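Local coordinates for flavohemoglobin (Malassezia yamatoensis, PDB 6O0A), which probably detoxifies nitric oxide, using a heme-bearing globin domain and an FAD-containing reductase domain, and so supports resistance to it, at residues S100-A103 with N104-S108. Sequence-based numbering, arbitrary orientation.
With HEM (protoporphyrin IX containing Fe), chain C.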
# COMPACT_ATOMS: atom_id res chain seq x y z
N SER A 100 -0.14 -11.15 -0.70
CA SER A 100 0.72 -10.58 0.33
C SER A 100 0.39 -9.11 0.55
O SER A 100 0.30 -8.66 1.70
CB SER A 100 2.19 -10.77 -0.06
OG SER A 100 3.04 -10.16 0.89
N ARG A 101 0.19 -8.36 -0.54
CA ARG A 101 -0.14 -6.95 -0.40
C ARG A 101 -1.45 -6.77 0.36
O ARG A 101 -1.54 -5.93 1.26
CB ARG A 101 -0.23 -6.29 -1.78
CG ARG A 101 -0.38 -4.77 -1.72
CD ARG A 101 -0.61 -4.17 -3.10
NE ARG A 101 -1.88 -4.61 -3.68
CZ ARG A 101 -1.99 -5.49 -4.68
NH1 ARG A 101 -0.90 -6.02 -5.22
NH2 ARG A 101 -3.19 -5.83 -5.13
N VAL A 102 -2.47 -7.56 0.00
CA VAL A 102 -3.77 -7.44 0.65
C VAL A 102 -3.69 -7.85 2.11
O VAL A 102 -4.24 -7.17 2.99
CB VAL A 102 -4.82 -8.27 -0.11
CG1 VAL A 102 -6.14 -8.22 0.64
CG2 VAL A 102 -5.00 -7.72 -1.53
N ALA A 103 -3.00 -8.96 2.40
CA ALA A 103 -2.89 -9.42 3.78
C ALA A 103 -2.23 -8.38 4.68
O ALA A 103 -2.65 -8.17 5.82
CB ALA A 103 -2.10 -10.73 3.84
N ASN A 104 -1.17 -7.73 4.18
CA ASN A 104 -0.49 -6.72 4.99
C ASN A 104 -1.40 -5.53 5.25
O ASN A 104 -1.41 -4.99 6.36
CB ASN A 104 0.80 -6.29 4.30
CG ASN A 104 1.98 -7.21 4.63
OD1 ASN A 104 2.74 -6.96 5.57
ND2 ASN A 104 2.14 -8.28 3.84
N LYS A 105 -2.16 -5.10 4.24
CA LYS A 105 -3.13 -4.01 4.45
C LYS A 105 -4.18 -4.42 5.48
O LYS A 105 -4.49 -3.65 6.40
CB LYS A 105 -3.79 -3.63 3.13
CG LYS A 105 -4.72 -2.43 3.21
CD LYS A 105 -3.95 -1.17 3.56
CE LYS A 105 -3.01 -0.75 2.42
NZ LYS A 105 -3.76 -0.04 1.34
N HIS A 106 -4.74 -5.62 5.33
CA HIS A 106 -5.73 -6.12 6.28
C HIS A 106 -5.18 -6.15 7.69
O HIS A 106 -5.89 -5.80 8.65
CB HIS A 106 -6.14 -7.53 5.88
CG HIS A 106 -7.12 -7.57 4.76
ND1 HIS A 106 -7.51 -8.75 4.16
CD2 HIS A 106 -7.79 -6.58 4.13
CE1 HIS A 106 -8.38 -8.48 3.21
NE2 HIS A 106 -8.56 -7.17 3.16
N ALA A 107 -3.95 -6.63 7.86
CA ALA A 107 -3.35 -6.69 9.18
C ALA A 107 -3.16 -5.29 9.76
O ALA A 107 -3.45 -5.06 10.94
CB ALA A 107 -2.02 -7.44 9.12
N SER A 108 -2.71 -4.35 8.93
CA SER A 108 -2.61 -2.95 9.35
C SER A 108 -3.93 -2.45 9.92
O SER A 108 -3.95 -1.74 10.93
CB SER A 108 -2.20 -2.09 8.15
OG SER A 108 -1.99 -0.75 8.53
CHA HEM C . -8.67 -3.43 1.08
CHB HEM C . -9.59 -7.71 -1.06
CHC HEM C . -12.10 -9.12 2.84
CHD HEM C . -11.74 -4.63 4.66
C1A HEM C . -8.68 -4.47 0.17
C2A HEM C . -8.02 -4.49 -1.12
C3A HEM C . -8.26 -5.67 -1.70
C4A HEM C . -9.11 -6.44 -0.81
CMA HEM C . -7.76 -6.15 -3.08
CAA HEM C . -7.15 -3.35 -1.68
CBA HEM C . -5.74 -3.64 -1.17
CGA HEM C . -4.80 -2.53 -1.60
O1A HEM C . -5.13 -1.34 -1.36
O2A HEM C . -3.72 -2.83 -2.16
C1B HEM C . -10.34 -8.48 -0.19
C2B HEM C . -10.81 -9.83 -0.43
C3B HEM C . -11.53 -10.21 0.64
C4B HEM C . -11.50 -9.12 1.60
CMB HEM C . -10.52 -10.61 -1.73
CAB HEM C . -12.24 -11.56 0.92
CBB HEM C . -12.02 -12.70 0.24
C1C HEM C . -12.25 -8.01 3.65
C2C HEM C . -13.04 -7.96 4.85
C3C HEM C . -12.94 -6.72 5.37
C4C HEM C . -12.10 -5.95 4.48
CMC HEM C . -13.80 -9.18 5.41
CAC HEM C . -13.61 -6.10 6.63
CBC HEM C . -14.79 -6.54 7.11
C1D HEM C . -10.88 -3.94 3.84
C2D HEM C . -10.49 -2.55 4.05
C3D HEM C . -9.66 -2.21 3.07
C4D HEM C . -9.47 -3.36 2.20
CMD HEM C . -11.00 -1.67 5.21
CAD HEM C . -9.01 -0.82 2.90
CBD HEM C . -9.67 -0.14 1.70
CGD HEM C . -11.01 0.47 2.07
O1D HEM C . -11.09 1.19 3.10
O2D HEM C . -11.99 0.24 1.32
NA HEM C . -9.34 -5.68 0.32
NB HEM C . -10.78 -8.08 1.05
NC HEM C . -11.68 -6.76 3.44
ND HEM C . -10.23 -4.40 2.72
FE HEM C . -10.28 -6.34 2.00
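N104 reaches back one turn of helix 96-108 and holds the carbonyl of S100 twice. Its backbone N donates to S100 O at 3.0 Å, the ordinary helical bond, while its side-chain ND2 reaches the same oxygen at 2.8 Å, nearly straight (177°) and from the opposite face of the carbonyl plane. CG lies beside the backbone N (chi1 -85°), which brings ND2 there. Asparagine suits the place because its amide both donates and accepts: OD1 takes G266 N. A103, with only a methyl group, faces L157 and E158 of helix 137-163, and its O accepts from A107 N. On the heme side V102 and H106 run side by side: CG1 of V102 sits over one face of the imidazole, 3.7 Å from the ring centroid, a CH-pi contact. H106 NE2 binds the heme iron at 2.2 Å, making it the proximal ligand of the globin fold. Two basic side chains suit a heme propionate: O2A, at the guanidinium edge, takes R101 NE (3.0 Å), and O1A, weakly, NZ of K105, which also touches FAD. With ND1 of H106 hydrogen-bonded to E158 OE2, the imidazole probably gains imidazolate character, which would make it a stronger electron donor to the iron.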